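Local coordinates for putative transcriptional regulator (Bacillus cytotoxicus NVH 391-98, PDB 3K4H), which probably acts as a LacI-family transcriptional regulator whose sugar-binding core holds a glycan between its two lobes, at residues I84-H89 and Y102-E107; F95-K100 and D106-V111; E124-L129 and S223-N228. All blocks are in the same frame, centred on the assembly; numbering follows the deposited sequence.

Interaction 1: residues I84-H89 and Y102-E107; sequences IIQYLH and YDRKDE
The guanidinium of Arg104 lies over one face of the His89 imidazole, with CZ 3.5 Å above the ring plane and displaced toward the rim. The two flat groups are not stacked squarely: their planes are 47° apart, and NH2 comes in closest, 3.2 Å from His89 CD2. His89 CG stands anti to the backbone N (chi1 173°), which swings the ring off helix 83-90 toward the loop, while Arg104 reaches back with a chain extended from CG to NE. NE2 of His89 and NH2 of Arg104 are close but poorly angled for a hydrogen bond, so the guanidinium meets the ring as a tilted group lying over its face.

Gln86, three residues before His89 on the same helix, meets the same guanidinium. Its chain bends at chi2 and brings OE1 to 3.4 Å from Arg104 NH1, the amide and guanidinium planes being 29° apart. Glu107 approaches the imidazole obliquely, its OE1 3.7 Å from His89 CE1; the nearby carboxylate could favour a protonated histidine, though Arg104 would oppose this.

Within the loop, Glu107 N bonds to Arg104 O at 2.7 Å, closing a turn that presents both side chains to the helix. The contact belongs to the surface of a parallel alpha/beta lobe of the periplasmic-binding-protein type, where a loop joining two neighbouring strands folds against the helix leading into the first.

Interaction 2: residues F95-K100 and D106-V111; sequences FVLIGK and DEITYV. With GLC (alpha-D-glucopyranose), chain C.
Three backbone hydrogen bonds join Leu97 and Gly99 to the segment 106-111. Leu97 N gives its proton to Thr109 O at 3.0 Å. Leu97 O in turn receives Val111 N at 2.8 Å, and Gly99 N reaches Val111 O at 2.7 Å. This is parallel pairing, with Leu97 beside Tyr110 and Ile98 beside Val111.

On the face carrying Leu97 and Tyr110, the two CB atoms meet 3.4 Å apart. Tyr110 has chi1 74°, which places CG over its own backbone, flanked by N and C, and its ring runs beside the Lys100 side chain, both pointing the same way. Lys100 CA sits over the ring face in a CH-pi contact, 4.2 Å from the centroid. Farther back, CG2 of Ile108 touches CE2 of Phe95 at 3.9 Å and packs more loosely on Leu97 CG.

The end of the first strand also makes part of the sugar site. O3 of the chain C glucose donates to Ile98 O at 2.6 Å, and the same hydroxyl lies against Gly99 CA, where the lack of a side chain lets the sugar come this close. Asp112, Asn113, Asn115 and Leu76 O bind this glucose as well, while Lys100 NZ forms a salt bridge with Asp148.

In the lobe's parallel sheet, strand 95-98 runs between 72-75 and 110-112, and 110-112 continues the sheet to 271-273. Helix 247-264 covers Val96, Ile98 and Val111, whereas Phe95 packs against helix 83-90.

Interaction 3: residues E124-L129 and S223-N228; sequences EYLISL and SIVSFN. With GLC (alpha-D-glucopyranose), chain B.
Leu126 and Val225 join helix 115-128 to strand 223-227 in the second alpha/beta lobe of this periplasmic-binding-protein fold. Helix segment 124-128 runs almost opposite to the strand, their directions 169° apart and their axes 10.5 Å from each other at closest approach, the usual layering of a helix on a sheet.

The contact across the two segments is apolar. Leu126 CD2 meets Val225 CG2 at 4.1 Å, the two side chains sliding past each other in opposite directions; the same methyl lies near Ser223 CB. With its CG2 anti to the carbonyl carbon, Val225 also offers that methyl to Tyr125, whose ring receives it at the edge, near the ring plane. One face of the same ring is covered by Leu129 CD1, 4.0 Å above the plane, so a side chain from the next turn of its own segment lies against the tyrosine. Leu126 reaches Ile134 too, and Val225 touches Val122 one turn back along the helix.

Polar and charged interactions lie around this core. Ser223 OG is hydrogen-bonded to Glu285 N, and Tyr125 makes a cation-pi contact with Lys280. In the sheet, Ser223 and Val225 share backbone hydrogen bonds with Ile196 of the neighbouring strand.

Sugar contacts come at the far end of the strand, where Asn228 belongs to the glycan pocket and lies beside the chain B glucose; Asp200 and Arg149 are hydrogen-bonded to that sugar.

A serine hydroxyl folds back on the preceding turn: Ser128 OG donates to Tyr125 O at 2.7 Å, with the donor tilted 27° from the carbonyl plane.

Overall arrangement
Interactions 1 and 2 are neighbours in one lobe, their centres about 8 Å apart. They share Asp106 and Glu107, and they touch directly where Ile85 and Leu88 of the helix pack on Phe95. Interaction 1 is a surface contact of polar and charged flat groups; interaction 2 is buried and rests on strand pairing. Interaction 3 belongs to the other lobe, its centre about 28 Å from that of interaction 2, and is buried as well, but joins helix to sheet through methyls and an aromatic edge. Interactions 2 and 3 each bring a strand's end to the glycan between the lobes, whereas interaction 1 holds no residue of that pocket.

Interaction 1: residues I84-H89 and Y102-E107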
loop_
_atom_site.group_PDB
_atom_site.type_symbol
_atom_site.label_atom_id
_atom_site.label_comp_id
_atom_site.label_asym_id
_atom_site.label_seq_id
_atom_site.Cartn_x
_atom_site.Cartn_y
_atom_site.Cartn_z
ATOM N N ILE A 84 21.345 3.224 -11.752
ATOM C CA ILE A 84 21.712 3.840 -10.472
ATOM C C ILE A 84 21.487 2.856 -9.335
ATOM O O ILE A 84 22.371 2.661 -8.494
ATOM C CB ILE A 84 20.955 5.156 -10.162
ATOM C CG1 ILE A 84 21.016 6.164 -11.319
ATOM C CG2 ILE A 84 21.514 5.807 -8.908
ATOM C CD1 ILE A 84 22.292 6.857 -11.447
ATOM N N ILE A 85 20.308 2.230 -9.327
ATOM C CA ILE A 85 19.971 1.219 -8.329
ATOM C C ILE A 85 20.862 -0.013 -8.427
ATOM O O ILE A 85 21.309 -0.497 -7.387
ATOM C CB ILE A 85 18.506 0.769 -8.401
ATOM C CG1 ILE A 85 17.576 1.933 -8.099
ATOM C CG2 ILE A 85 18.225 -0.378 -7.384
ATOM C CD1 ILE A 85 16.097 1.526 -8.118
ATOM N N GLN A 86 21.116 -0.528 -9.639
ATOM C CA GLN A 86 22.032 -1.673 -9.795
ATOM C C GLN A 86 23.353 -1.329 -9.137
ATOM O O GLN A 86 23.946 -2.164 -8.462
ATOM C CB GLN A 86 22.271 -2.098 -11.266
ATOM C CG GLN A 86 21.538 -3.378 -11.763
ATOM C CD GLN A 86 21.670 -4.633 -10.838
ATOM O OE1 GLN A 86 20.675 -5.084 -10.238
ATOM N NE2 GLN A 86 22.887 -5.199 -10.741
ATOM N N TYR A 87 23.791 -0.088 -9.305
ATOM C CA TYR A 87 25.065 0.327 -8.790
ATOM C C TYR A 87 25.058 0.334 -7.284
ATOM O O TYR A 87 25.940 -0.267 -6.654
ATOM C CB TYR A 87 25.468 1.706 -9.314
ATOM C CG TYR A 87 26.749 2.210 -8.684
ATOM C CD1 TYR A 87 26.715 3.120 -7.627
ATOM C CD2 TYR A 87 28.000 1.741 -9.114
ATOM C CE1 TYR A 87 27.901 3.565 -7.024
ATOM C CE2 TYR A 87 29.184 2.181 -8.524
ATOM C CZ TYR A 87 29.132 3.094 -7.481
ATOM O OH TYR A 87 30.289 3.542 -6.878
ATOM N N LEU A 88 24.075 1.018 -6.709
ATOM C CA LEU A 88 24.025 1.199 -5.272
ATOM C C LEU A 88 23.810 -0.135 -4.591
ATOM O O LEU A 88 24.383 -0.387 -3.532
ATOM C CB LEU A 88 22.933 2.193 -4.871
ATOM C CG LEU A 88 23.022 3.651 -5.341
ATOM C CD1 LEU A 88 21.845 4.417 -4.802
ATOM C CD2 LEU A 88 24.325 4.314 -4.902
ATOM N N HIS A 89 22.997 -0.994 -5.201
ATOM C CA HIS A 89 22.747 -2.316 -4.628
ATOM C C HIS A 89 24.010 -3.163 -4.578
ATOM O O HIS A 89 24.312 -3.763 -3.554
ATOM C CB HIS A 89 21.639 -3.065 -5.362
ATOM C CG HIS A 89 21.471 -4.478 -4.899
ATOM N ND1 HIS A 89 20.919 -4.799 -3.675
ATOM C CD2 HIS A 89 21.795 -5.657 -5.489
ATOM C CE1 HIS A 89 20.909 -6.115 -3.533
ATOM N NE2 HIS A 89 21.428 -6.659 -4.623
ATOM N N TYR A 102 10.707 -1.723 -9.314
ATOM C CA TYR A 102 10.120 -2.665 -10.258
ATOM C C TYR A 102 10.012 -4.050 -9.626
ATOM O O TYR A 102 8.948 -4.685 -9.676
ATOM C CB TYR A 102 10.870 -2.734 -11.587
ATOM C CG TYR A 102 10.167 -3.654 -12.575
ATOM C CD1 TYR A 102 8.840 -3.409 -12.957
ATOM C CD2 TYR A 102 10.810 -4.784 -13.106
ATOM C CE1 TYR A 102 8.169 -4.255 -13.856
ATOM C CE2 TYR A 102 10.146 -5.647 -14.017
ATOM C CZ TYR A 102 8.826 -5.371 -14.381
ATOM O OH TYR A 102 8.155 -6.183 -15.262
ATOM N N ASP A 103 11.116 -4.482 -9.017
ATOM C CA ASP A 103 11.226 -5.779 -8.354
ATOM C C ASP A 103 11.943 -5.604 -7.003
ATOM O O ASP A 103 12.347 -4.482 -6.653
ATOM C CB ASP A 103 12.014 -6.747 -9.252
ATOM C CG ASP A 103 13.379 -6.178 -9.688
ATOM O OD1 ASP A 103 13.841 -5.155 -9.124
ATOM O OD2 ASP A 103 13.995 -6.766 -10.601
ATOM N N ARG A 104 12.098 -6.708 -6.263
ATOM C CA ARG A 104 12.850 -6.733 -4.999
ATOM C C ARG A 104 12.228 -5.853 -3.920
ATOM O O ARG A 104 12.950 -5.291 -3.081
ATOM C CB ARG A 104 14.300 -6.282 -5.191
ATOM C CG ARG A 104 15.158 -7.072 -6.132
ATOM C CD ARG A 104 16.356 -6.199 -6.441
ATOM N NE ARG A 104 17.572 -6.952 -6.749
ATOM C CZ ARG A 104 18.702 -6.399 -7.198
ATOM N NH1 ARG A 104 18.774 -5.077 -7.400
ATOM N NH2 ARG A 104 19.757 -7.170 -7.455
ATOM N N LYS A 105 10.902 -5.718 -3.945
ATOM C CA LYS A 105 10.180 -4.990 -2.892
ATOM C C LYS A 105 10.708 -5.365 -1.507
ATOM O O LYS A 105 10.867 -4.505 -0.646
ATOM C CB LYS A 105 8.666 -5.253 -2.959
ATOM C CG LYS A 105 7.825 -4.141 -3.591
ATOM C CD LYS A 105 7.798 -4.203 -5.121
ATOM C CE LYS A 105 7.186 -5.501 -5.660
ATOM N NZ LYS A 105 5.902 -5.909 -4.996
ATOM N N ASP A 106 10.979 -6.657 -1.315
ATOM C CA ASP A 106 11.561 -7.180 -0.080
ATOM C C ASP A 106 12.926 -6.586 0.274
ATOM O O ASP A 106 13.203 -6.381 1.454
ATOM C CB ASP A 106 11.606 -8.723 -0.072
ATOM C CG ASP A 106 12.175 -9.331 -1.369
ATOM O OD1 ASP A 106 12.438 -10.558 -1.385
ATOM O OD2 ASP A 106 12.352 -8.612 -2.377
ATOM N N GLU A 107 13.760 -6.286 -0.723
ATOM C CA GLU A 107 15.138 -5.816 -0.476
ATOM C C GLU A 107 15.309 -4.292 -0.344
ATOM O O GLU A 107 16.203 -3.822 0.366
ATOM C CB GLU A 107 16.092 -6.354 -1.553
ATOM C CG GLU A 107 16.596 -7.768 -1.305
ATOM C CD GLU A 107 16.998 -8.492 -2.589
ATOM O OE1 GLU A 107 18.222 -8.626 -2.829
ATOM O OE2 GLU A 107 16.098 -8.923 -3.357
#

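Interaction 2: residues F95-K100 and D106-V111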
loop_
_atom_site.group_PDB
_atom_site.type_symbol
_atom_site.label_atom_id
_atom_site.label_comp_id
_atom_site.label_asym_id
_atom_site.label_seq_id
_atom_site.Cartn_x
_atom_site.Cartn_y
_atom_site.Cartn_z
ATOM N N PHE A 95 20.524 3.373 0.500
ATOM C CA PHE A 95 19.646 4.254 -0.252
ATOM C C PHE A 95 18.167 3.956 -0.044
ATOM O O PHE A 95 17.787 2.891 0.437
ATOM C CB PHE A 95 19.967 4.182 -1.733
ATOM C CG PHE A 95 19.431 2.952 -2.399
ATOM C CD1 PHE A 95 20.190 1.779 -2.440
ATOM C CD2 PHE A 95 18.163 2.962 -2.986
ATOM C CE1 PHE A 95 19.696 0.644 -3.045
ATOM C CE2 PHE A 95 17.666 1.831 -3.597
ATOM C CZ PHE A 95 18.433 0.661 -3.623
ATOM N N VAL A 96 17.331 4.906 -0.467
ATOM C CA VAL A 96 15.881 4.812 -0.285
ATOM C C VAL A 96 15.168 5.313 -1.537
ATOM O O VAL A 96 15.619 6.291 -2.150
ATOM C CB VAL A 96 15.450 5.670 0.929
ATOM C CG1 VAL A 96 14.017 6.137 0.773
ATOM C CG2 VAL A 96 15.624 4.904 2.222
ATOM N N LEU A 97 14.069 4.662 -1.910
ATOM C CA LEU A 97 13.249 5.120 -3.049
ATOM C C LEU A 97 12.067 6.014 -2.668
ATOM O O LEU A 97 11.454 5.825 -1.603
ATOM C CB LEU A 97 12.692 3.940 -3.845
ATOM C CG LEU A 97 13.422 3.305 -5.020
ATOM C CD1 LEU A 97 12.469 2.471 -5.830
ATOM C CD2 LEU A 97 13.931 4.377 -5.904
ATOM N N ILE A 98 11.733 6.969 -3.543
ATOM C CA ILE A 98 10.402 7.608 -3.505
ATOM C C ILE A 98 9.658 7.070 -4.723
ATOM O O ILE A 98 9.834 7.563 -5.826
ATOM C CB ILE A 98 10.456 9.182 -3.512
ATOM C CG1 ILE A 98 11.354 9.740 -2.382
ATOM C CG2 ILE A 98 9.029 9.786 -3.477
ATOM C CD1 ILE A 98 10.940 11.138 -1.864
ATOM N N GLY A 99 8.868 6.029 -4.529
ATOM C CA GLY A 99 8.248 5.269 -5.633
ATOM C C GLY A 99 8.453 3.767 -5.466
ATOM O O GLY A 99 9.422 3.329 -4.845
ATOM N N LYS A 100 7.532 2.972 -6.004
ATOM C CA LYS A 100 7.656 1.522 -6.025
ATOM C C LYS A 100 8.844 1.080 -6.882
ATOM O O LYS A 100 9.074 1.623 -7.962
ATOM C CB LYS A 100 6.400 0.947 -6.618
ATOM C CG LYS A 100 5.962 -0.352 -6.039
ATOM C CD LYS A 100 4.567 -0.703 -6.539
ATOM C CE LYS A 100 4.593 -1.119 -7.991
ATOM N NZ LYS A 100 3.231 -1.497 -8.401
ATOM N N ASP A 106 10.979 -6.657 -1.315
ATOM C CA ASP A 106 11.561 -7.180 -0.080
ATOM C C ASP A 106 12.926 -6.586 0.274
ATOM O O ASP A 106 13.203 -6.381 1.454
ATOM C CB ASP A 106 11.606 -8.723 -0.072
ATOM C CG ASP A 106 12.175 -9.331 -1.369
ATOM O OD1 ASP A 106 12.438 -10.558 -1.385
ATOM O OD2 ASP A 106 12.352 -8.612 -2.377
ATOM N N GLU A 107 13.760 -6.286 -0.723
ATOM C CA GLU A 107 15.138 -5.816 -0.476
ATOM C C GLU A 107 15.309 -4.292 -0.344
ATOM O O GLU A 107 16.203 -3.822 0.366
ATOM C CB GLU A 107 16.092 -6.354 -1.553
ATOM C CG GLU A 107 16.596 -7.768 -1.305
ATOM C CD GLU A 107 16.998 -8.492 -2.589
ATOM O OE1 GLU A 107 18.222 -8.626 -2.829
ATOM O OE2 GLU A 107 16.098 -8.923 -3.357
ATOM N N ILE A 108 14.460 -3.532 -1.037
ATOM C CA ILE A 108 14.587 -2.077 -1.115
ATOM C C ILE A 108 13.608 -1.366 -0.187
ATOM O O ILE A 108 12.423 -1.732 -0.147
ATOM C CB ILE A 108 14.334 -1.608 -2.553
ATOM C CG1 ILE A 108 15.305 -2.298 -3.510
ATOM C CG2 ILE A 108 14.431 -0.073 -2.677
ATOM C CD1 ILE A 108 14.771 -2.425 -4.945
ATOM N N THR A 109 14.031 -0.296 0.454
ATOM C CA THR A 109 13.123 0.490 1.269
ATOM C C THR A 109 12.614 1.683 0.513
ATOM O O THR A 109 13.364 2.437 0.006
ATOM C CB THR A 109 13.818 1.038 2.442
ATOM O OG1 THR A 109 14.592 0.005 3.017
ATOM C CG2 THR A 109 12.843 1.475 3.422
ATOM N N TYR A 110 11.318 1.839 0.432
ATOM C CA TYR A 110 10.765 2.870 -0.368
ATOM C C TYR A 110 9.574 3.551 0.229
ATOM O O TYR A 110 8.965 3.021 1.075
ATOM C CB TYR A 110 10.488 2.326 -1.741
ATOM C CG TYR A 110 9.324 1.436 -1.837
ATOM C CD1 TYR A 110 8.081 1.943 -1.965
ATOM C CD2 TYR A 110 9.467 0.086 -1.848
ATOM C CE1 TYR A 110 7.031 1.156 -2.070
ATOM C CE2 TYR A 110 8.409 -0.715 -1.947
ATOM C CZ TYR A 110 7.188 -0.176 -2.057
ATOM O OH TYR A 110 6.098 -0.976 -2.164
ATOM N N VAL A 111 9.301 4.767 -0.205
ATOM C CA VAL A 111 8.167 5.561 0.213
ATOM C C VAL A 111 7.290 5.837 -0.981
ATOM O O VAL A 111 7.780 6.089 -2.016
ATOM C CB VAL A 111 8.614 6.848 0.763
ATOM C CG1 VAL A 111 7.505 7.543 1.304
ATOM C CG2 VAL A 111 9.553 6.617 1.800
HETATM C C1 GLC C . 7.263 10.841 -7.402
HETATM C C2 GLC C . 8.291 9.737 -7.532
HETATM C C3 GLC C . 7.526 8.464 -7.850
HETATM C C4 GLC C . 6.503 8.154 -6.742
HETATM C C5 GLC C . 5.614 9.349 -6.489
HETATM C C6 GLC C . 4.748 9.065 -5.286
HETATM O O2 GLC C . 9.167 10.058 -8.588
HETATM O O3 GLC C . 8.485 7.458 -8.089
HETATM O O4 GLC C . 5.582 7.191 -7.144
HETATM O O5 GLC C . 6.378 10.539 -6.330
HETATM O O6 GLC C . 3.445 8.903 -5.778
#

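Interaction 3: residues E124-L129 and S223-N228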
loop_
_atom_site.group_PDB
_atom_site.type_symbol
_atom_site.label_atom_id
_atom_site.label_comp_id
_atom_site.label_asym_id
_atom_site.label_seq_id
_atom_site.Cartn_x
_atom_site.Cartn_y
_atom_site.Cartn_z
ATOM N N GLU A 124 -13.105 5.312 -10.728
ATOM C CA GLU A 124 -14.426 5.013 -10.147
ATOM C C GLU A 124 -15.260 6.293 -10.063
ATOM O O GLU A 124 -16.443 6.297 -10.432
ATOM C CB GLU A 124 -14.301 4.321 -8.798
ATOM C CG GLU A 124 -14.023 2.843 -8.953
ATOM C CD GLU A 124 -13.427 2.165 -7.713
ATOM O OE1 GLU A 124 -13.523 2.715 -6.578
ATOM O OE2 GLU A 124 -12.860 1.055 -7.894
ATOM N N TYR A 125 -14.603 7.385 -9.649
ATOM C CA TYR A 125 -15.229 8.702 -9.569
ATOM C C TYR A 125 -15.833 9.162 -10.900
ATOM O O TYR A 125 -17.028 9.503 -10.952
ATOM C CB TYR A 125 -14.264 9.733 -8.983
ATOM C CG TYR A 125 -14.749 11.157 -9.067
ATOM C CD1 TYR A 125 -16.020 11.526 -8.607
ATOM C CD2 TYR A 125 -13.933 12.151 -9.609
ATOM C CE1 TYR A 125 -16.460 12.849 -8.703
ATOM C CE2 TYR A 125 -14.367 13.456 -9.704
ATOM C CZ TYR A 125 -15.617 13.796 -9.253
ATOM O OH TYR A 125 -15.999 15.098 -9.357
ATOM N N LEU A 126 -15.034 9.131 -11.970
ATOM C CA LEU A 126 -15.512 9.475 -13.303
ATOM C C LEU A 126 -16.577 8.500 -13.830
ATOM O O LEU A 126 -17.534 8.902 -14.521
ATOM C CB LEU A 126 -14.347 9.557 -14.284
ATOM C CG LEU A 126 -13.232 10.590 -14.047
ATOM C CD1 LEU A 126 -12.080 10.325 -14.947
ATOM C CD2 LEU A 126 -13.725 11.979 -14.272
ATOM N N ILE A 127 -16.417 7.219 -13.517
ATOM C CA ILE A 127 -17.344 6.209 -14.026
ATOM C C ILE A 127 -18.686 6.402 -13.335
ATOM O O ILE A 127 -19.727 6.293 -13.957
ATOM C CB ILE A 127 -16.793 4.760 -13.848
ATOM C CG1 ILE A 127 -15.617 4.502 -14.797
ATOM C CG2 ILE A 127 -17.898 3.704 -14.069
ATOM C CD1 ILE A 127 -14.812 3.266 -14.420
ATOM N N SER A 128 -18.653 6.726 -12.051
ATOM C CA SER A 128 -19.888 7.010 -11.329
ATOM C C SER A 128 -20.540 8.267 -11.902
ATOM O O SER A 128 -21.730 8.450 -11.732
ATOM C CB SER A 128 -19.644 7.171 -9.826
ATOM O OG SER A 128 -19.121 8.466 -9.516
ATOM N N LEU A 129 -19.754 9.122 -12.569
ATOM C CA LEU A 129 -20.285 10.321 -13.238
ATOM C C LEU A 129 -20.918 10.034 -14.595
ATOM O O LEU A 129 -21.423 10.954 -15.239
ATOM C CB LEU A 129 -19.194 11.370 -13.438
ATOM C CG LEU A 129 -18.750 12.226 -12.249
ATOM C CD1 LEU A 129 -17.586 13.127 -12.671
ATOM C CD2 LEU A 129 -19.927 13.037 -11.664
ATOM N N SER A 223 -14.287 16.433 -18.843
ATOM C CA SER A 223 -13.861 16.427 -17.454
ATOM C C SER A 223 -12.378 16.032 -17.363
ATOM O O SER A 223 -11.909 15.143 -18.094
ATOM C CB SER A 223 -14.717 15.455 -16.628
ATOM O OG SER A 223 -16.091 15.786 -16.688
ATOM N N ILE A 224 -11.655 16.687 -16.462
ATOM C CA ILE A 224 -10.245 16.419 -16.227
ATOM C C ILE A 224 -10.038 16.145 -14.741
ATOM O O ILE A 224 -10.484 16.935 -13.918
ATOM C CB ILE A 224 -9.384 17.675 -16.527
ATOM C CG1 ILE A 224 -9.578 18.179 -17.951
ATOM C CG2 ILE A 224 -7.912 17.424 -16.236
ATOM C CD1 ILE A 224 -9.019 19.602 -18.127
ATOM N N VAL A 225 -9.352 15.058 -14.398
ATOM C CA VAL A 225 -8.735 14.939 -13.089
ATOM C C VAL A 225 -7.241 14.758 -13.300
ATOM O O VAL A 225 -6.838 14.090 -14.271
ATOM C CB VAL A 225 -9.232 13.743 -12.295
ATOM C CG1 VAL A 225 -8.621 13.784 -10.908
ATOM C CG2 VAL A 225 -10.743 13.758 -12.187
ATOM N N SER A 226 -6.427 15.307 -12.424
ATOM C CA SER A 226 -4.992 15.206 -12.482
ATOM C C SER A 226 -4.434 14.907 -11.118
ATOM O O SER A 226 -5.136 14.731 -10.187
ATOM C CB SER A 226 -4.389 16.475 -13.006
ATOM O OG SER A 226 -3.431 16.942 -12.115
ATOM N N PHE A 227 -3.136 14.870 -10.998
ATOM C CA PHE A 227 -2.493 14.447 -9.785
ATOM C C PHE A 227 -1.507 15.446 -9.271
ATOM O O PHE A 227 -0.939 16.152 -10.000
ATOM C CB PHE A 227 -1.695 13.208 -10.054
ATOM C CG PHE A 227 -2.408 11.966 -9.811
ATOM C CD1 PHE A 227 -2.283 11.315 -8.655
ATOM C CD2 PHE A 227 -3.146 11.396 -10.769
ATOM C CE1 PHE A 227 -2.932 10.165 -8.461
ATOM C CE2 PHE A 227 -3.786 10.254 -10.551
ATOM C CZ PHE A 227 -3.678 9.647 -9.410
ATOM N N ASN A 228 -1.291 15.440 -7.980
ATOM C CA ASN A 228 -0.310 16.248 -7.287
ATOM C C ASN A 228 -0.625 17.594 -6.680
ATOM O O ASN A 228 0.111 18.040 -5.889
ATOM C CB ASN A 228 0.719 16.620 -8.320
ATOM C CG ASN A 228 1.697 15.546 -8.623
ATOM O OD1 ASN A 228 2.585 15.748 -9.406
ATOM N ND2 ASN A 228 1.550 14.417 -8.022
HETATM C C1 GLC B . 5.891 14.180 -11.226
HETATM C C2 GLC B . 7.324 13.761 -10.940
HETATM C C3 GLC B . 7.358 12.305 -10.531
HETATM C C4 GLC B . 6.518 12.208 -9.270
HETATM C C5 GLC B . 5.058 12.489 -9.629
HETATM C C6 GLC B . 4.187 12.489 -8.359
HETATM O O1 GLC B . 5.509 13.669 -12.477
HETATM O O2 GLC B . 8.099 13.927 -12.102
HETATM O O3 GLC B . 8.697 11.890 -10.343
HETATM O O4 GLC B . 6.619 10.936 -8.668
HETATM O O5 GLC B . 4.933 13.745 -10.272
HETATM O O6 GLC B . 2.856 12.099 -8.613
#